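Side-chain contacts in magnesium and cobalt efflux protein CorC (Neisseria meningitidis serogroup B, PDB 3OI8), which probably plays a part in magnesium and cobalt ion transport and, in this fragment with its pair of CBS domains, binds adenosine: residues 24-27 with 28-32; 94-97 with 98-101. All coordinates share one frame; numbering follows the deposited sequence.

Contact 1 of 2, residues 24-27 with 28-32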
loop_
_atom_site.group_PDB
_atom_site.type_symbol
_atom_site.label_atom_id
_atom_site.label_comp_id
_atom_site.label_asym_id
_atom_site.label_seq_id
_atom_site.Cartn_x
_atom_site.Cartn_y
_atom_site.Cartn_z
ATOM N N ASP A 24 2.567 -20.928 8.457
ATOM C CA ASP A 24 2.365 -19.588 7.910
ATOM C C ASP A 24 3.323 -18.553 8.500
ATOM O O ASP A 24 3.854 -17.710 7.782
ATOM C CB ASP A 24 0.918 -19.132 8.102
ATOM C CG ASP A 24 -0.057 -19.907 7.236
ATOM O OD1 ASP A 24 0.398 -20.779 6.460
ATOM O OD2 ASP A 24 -1.274 -19.644 7.331
ATOM N N THR A 25 3.530 -18.604 9.810
ATOM C CA THR A 25 4.435 -17.664 10.458
ATOM C C THR A 25 5.842 -17.884 9.933
ATOM O O THR A 25 6.577 -16.932 9.650
ATOM C CB THR A 25 4.400 -17.834 11.990
ATOM O OG1 THR A 25 3.086 -17.539 12.456
ATOM C CG2 THR A 25 5.376 -16.889 12.663
ATOM N N LEU A 26 6.212 -19.150 9.789
ATOM C CA LEU A 26 7.533 -19.491 9.292
ATOM C C LEU A 26 7.762 -18.890 7.927
ATOM O O LEU A 26 8.854 -18.391 7.637
ATOM C CB LEU A 26 7.721 -21.007 9.219
ATOM C CG LEU A 26 9.043 -21.445 8.569
ATOM C CD1 LEU A 26 10.221 -20.962 9.406
ATOM C CD2 LEU A 26 9.091 -22.960 8.381
ATOM N N LEU A 27 6.738 -18.945 7.079
ATOM C CA LEU A 27 6.879 -18.420 5.728
ATOM C C LEU A 27 7.009 -16.913 5.795
ATOM O O LEU A 27 7.716 -16.309 4.996
ATOM C CB LEU A 27 5.693 -18.824 4.850
ATOM C CG LEU A 27 5.712 -20.271 4.357
ATOM C CD1 LEU A 27 4.505 -20.564 3.479
ATOM C CD2 LEU A 27 7.010 -20.548 3.606
ATOM N N ARG A 28 6.340 -16.304 6.766
ATOM C CA ARG A 28 6.387 -14.854 6.882
ATOM C C ARG A 28 7.783 -14.419 7.336
ATOM O O ARG A 28 8.340 -13.452 6.814
ATOM C CB ARG A 28 5.310 -14.367 7.845
ATOM C CG ARG A 28 4.931 -12.912 7.680
ATOM C CD ARG A 28 3.795 -12.518 8.631
ATOM N NE ARG A 28 3.817 -11.080 8.883
ATOM C CZ ARG A 28 3.037 -10.446 9.750
ATOM N NH1 ARG A 28 3.164 -9.136 9.895
ATOM N NH2 ARG A 28 2.138 -11.112 10.474
ATOM N N LEU A 29 8.352 -15.150 8.295
ATOM C CA LEU A 29 9.699 -14.856 8.789
ATOM C C LEU A 29 10.757 -15.027 7.712
ATOM O O LEU A 29 11.659 -14.195 7.597
ATOM C CB LEU A 29 10.055 -15.714 10.020
ATOM C CG LEU A 29 9.279 -15.426 11.307
ATOM C CD1 LEU A 29 9.657 -16.427 12.401
ATOM C CD2 LEU A 29 9.528 -14.018 11.792
ATOM N N GLU A 30 10.670 -16.109 6.933
ATOM C CA GLU A 30 11.635 -16.332 5.850
ATOM C C GLU A 30 11.524 -15.247 4.781
ATOM O O GLU A 30 12.522 -14.840 4.178
ATOM C CB GLU A 30 11.423 -17.696 5.192
ATOM C CG GLU A 30 11.633 -18.884 6.115
ATOM C CD GLU A 30 11.590 -20.207 5.374
ATOM O OE1 GLU A 30 11.824 -20.209 4.145
ATOM O OE2 GLU A 30 11.329 -21.244 6.017
ATOM N N LYS A 31 10.298 -14.799 4.526
ATOM C CA LYS A 31 10.090 -13.735 3.543
ATOM C C LYS A 31 10.784 -12.448 4.000
ATOM O O LYS A 31 11.443 -11.775 3.214
ATOM C CB LYS A 31 8.595 -13.495 3.309
ATOM C CG LYS A 31 8.294 -12.670 2.071
ATOM C CD LYS A 31 6.796 -12.440 1.889
ATOM C CE LYS A 31 6.498 -11.661 0.607
ATOM N NZ LYS A 31 7.237 -10.363 0.541
ATOM N N VAL A 32 10.653 -12.126 5.287
ATOM C CA VAL A 32 11.313 -10.950 5.848
ATOM C C VAL A 32 12.819 -11.066 5.706
ATOM O O VAL A 32 13.506 -10.107 5.359
ATOM C CB VAL A 32 10.969 -10.760 7.330
ATOM C CG1 VAL A 32 11.976 -9.815 7.982
ATOM C CG2 VAL A 32 9.546 -10.234 7.470
#
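Arg28, Leu29, Glu30 and Lys31 each give their backbone N-H to the carbonyl four residues earlier, one after another along helix 23-35; the bond from Leu29 N to Thr25 O is 2.9 Å long. The main side-chain meeting is Leu26 with Glu30, one turn apart. A chi1 of 174° puts Leu26 CG beside its own carbonyl carbon, on the side where the carboxylate oxygen Glu30 OE2 reaches it, 3.4 Å from Leu26 CG. Glu30 CG rests on the backbone as well, 3.2 Å from Leu26 O. The chain beyond it is extended and carries the carboxylate to a salt bridge from OE1 to Arg13 on helix 5-17, so the aliphatic neighbour lies beside a charge that is already paired. One residue earlier, the same i to i+4 spacing brings Thr25 CG2 within 4.3 Å of Leu29 CD1, a loose apolar touch. Leu26 and Leu29 both pack on Leu12 of helix 5-17 and on Phe21, while Leu29 also meets Val32 of the second subunit. This is i to i+4 side-chain packing on an alpha-helix, here in the helical pair of the NMB0537 N-terminal region, which takes part in the dimer contact.

Contact 2 of 2, residues 94-97 with 98-101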
loop_
_atom_site.group_PDB
_atom_site.type_symbol
_atom_site.label_atom_id
_atom_site.label_comp_id
_atom_site.label_asym_id
_atom_site.label_seq_id
_atom_site.Cartn_x
_atom_site.Cartn_y
_atom_site.Cartn_z
ATOM N N LEU A 94 -9.289 15.078 -9.077
ATOM C CA LEU A 94 -10.718 15.219 -8.814
ATOM C C LEU A 94 -11.036 16.621 -8.303
ATOM O O LEU A 94 -12.191 17.041 -8.287
ATOM C CB LEU A 94 -11.182 14.184 -7.796
ATOM C CG LEU A 94 -11.141 12.720 -8.226
ATOM C CD1 LEU A 94 -11.487 11.843 -7.038
ATOM C CD2 LEU A 94 -12.093 12.467 -9.386
ATOM N N LYS A 95 -10.009 17.335 -7.860
ATOM C CA LYS A 95 -10.189 18.721 -7.437
ATOM C C LYS A 95 -10.731 19.569 -8.588
ATOM O O LYS A 95 -11.254 20.663 -8.376
ATOM C CB LYS A 95 -8.860 19.307 -6.931
ATOM C CG LYS A 95 -8.304 18.607 -5.690
ATOM C CD LYS A 95 -6.967 19.204 -5.252
ATOM C CE LYS A 95 -6.279 18.344 -4.192
ATOM N NZ LYS A 95 -4.813 18.648 -4.058
ATOM N N TYR A 96 -10.591 19.070 -9.813
ATOM C CA TYR A 96 -10.990 19.849 -10.980
ATOM C C TYR A 96 -12.183 19.228 -11.690
ATOM O O TYR A 96 -12.441 19.521 -12.849
ATOM C CB TYR A 96 -9.815 20.012 -11.949
ATOM C CG TYR A 96 -8.736 20.909 -11.416
ATOM C CD1 TYR A 96 -8.955 22.275 -11.273
ATOM C CD2 TYR A 96 -7.493 20.394 -11.053
ATOM C CE1 TYR A 96 -7.962 23.104 -10.779
ATOM C CE2 TYR A 96 -6.499 21.210 -10.553
ATOM C CZ TYR A 96 -6.736 22.564 -10.425
ATOM O OH TYR A 96 -5.741 23.386 -9.942
HETATM N N MSE A 97 -12.903 18.363 -10.986
HETATM C CA MSE A 97 -14.051 17.673 -11.557
HETATM C C MSE A 97 -15.070 18.653 -12.135
HETATM O O MSE A 97 -15.604 18.440 -13.224
HETATM C CB MSE A 97 -14.707 16.810 -10.481
HETATM C CG MSE A 97 -16.095 16.287 -10.823
HETATM SE SE MSE A 97 -16.102 14.518 -11.622
HETATM C CE MSE A 97 -14.350 13.884 -10.993
ATOM N N PHE A 98 -15.332 19.737 -11.419
ATOM C CA PHE A 98 -16.379 20.666 -11.847
ATOM C C PHE A 98 -15.891 21.975 -12.448
ATOM O O PHE A 98 -16.696 22.768 -12.945
ATOM C CB PHE A 98 -17.355 20.902 -10.696
ATOM C CG PHE A 98 -17.782 19.627 -10.036
ATOM C CD1 PHE A 98 -18.733 18.813 -10.630
ATOM C CD2 PHE A 98 -17.189 19.212 -8.854
ATOM C CE1 PHE A 98 -19.113 17.619 -10.038
ATOM C CE2 PHE A 98 -17.561 18.017 -8.263
ATOM C CZ PHE A 98 -18.522 17.220 -8.859
ATOM N N ASN A 99 -14.580 22.189 -12.418
ATOM C CA ASN A 99 -13.959 23.369 -13.009
ATOM C C ASN A 99 -12.679 22.971 -13.746
ATOM O O ASN A 99 -11.591 23.403 -13.368
ATOM C CB ASN A 99 -13.600 24.378 -11.916
ATOM C CG ASN A 99 -12.698 23.770 -10.838
ATOM O OD1 ASN A 99 -12.639 22.552 -10.689
ATOM N ND2 ASN A 99 -11.988 24.613 -10.101
ATOM N N PRO A 100 -12.799 22.140 -14.794
ATOM C CA PRO A 100 -11.583 21.684 -15.488
ATOM C C PRO A 100 -10.864 22.851 -16.151
ATOM O O PRO A 100 -9.641 22.832 -16.319
ATOM C CB PRO A 100 -12.116 20.719 -16.558
ATOM C CG PRO A 100 -13.546 20.460 -16.201
ATOM C CD PRO A 100 -14.025 21.656 -15.446
ATOM N N GLU A 101 -11.625 23.872 -16.513
ATOM C CA GLU A 101 -11.060 25.047 -17.154
ATOM C C GLU A 101 -10.042 25.743 -16.255
ATOM O O GLU A 101 -9.195 26.503 -16.732
ATOM C CB GLU A 101 -12.175 26.005 -17.627
ATOM C CG GLU A 101 -12.935 26.746 -16.535
ATOM C CD GLU A 101 -13.937 25.883 -15.767
ATOM O OE1 GLU A 101 -14.196 24.726 -16.167
ATOM O OE2 GLU A 101 -14.481 26.378 -14.759
HETATM O O HOH W 1 -10.665 23.361 -7.815
#
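Met97, a selenomethionine in this model, lays its side chain over one face of the neighbouring Phe98 ring. CG does the touching: it stands 3.3 Å from the centroid of the Phe98 ring and 13° off the ring normal, a CH-pi contact almost above the centre. Beyond CG the chain bends at chi2, and SE sits obliquely over the same ring, 4.9 Å from the Phe98 centroid, as a Met-aromatic contact. Having CG anti to its backbone N turns Met97 forward along the chain, onto the ring that follows.

The second pair, Tyr96 and Asn99, is set differently. Ring and amide planes are 31° apart, and the amide comes to one ortho corner of the ring, with Asn99 OD1 3.7 Å from Tyr96 CD1. Asn99 O lies at the edge of the same ring, near its plane. With chi1 at 56°, the Asn99 amide is folded back over the turn, where OD1 comes within 3.2 Å of Tyr96 CA. Its ND2 is held by Gln102 OE1 and also gives a hydrogen bond to a water, 2.9 Å away, which in turn donates to Lys95 O. The direct backbone link, Asn99 N to Tyr96 O, is weak at 3.4 Å.

Tyr96 also meets Phe103 edge-to-face, and Met97 packs on Tyr96 of the second subunit. In this turn between strand 84-89 and helix 105-108, then, one weak backbone bond is supplemented by a water bridge from Asn99 ND2 to Lys95 O, the bond from the same ND2 to Gln102, and a CH-pi contact from Met97 CG to the Phe98 face, with the selenium adding a more distant, oblique Met-aromatic contact.

How the contacts relate
The two contacts lie on opposite sides of the chain's centre, with centres about 46 Å apart, and share no helix or strand. Contact 1 belongs to the N-terminal region, contact 2 to the first CBS domain. Each is partly buried, mixing buried and exposed residues, and each touches the second subunit. Regular backbone bonding shapes 24-32, whose side chains add aliphatic packing and a carboxylate paired with a neighbouring helix. Irregular backbone at 94-101 relies more on side chains and solvent: one aromatic face, selenium and a bridging water. In contact 1 the Lys31 side chain is about 13 Å from a bound adenosine, whereas contact 2 is away from the annotated sites.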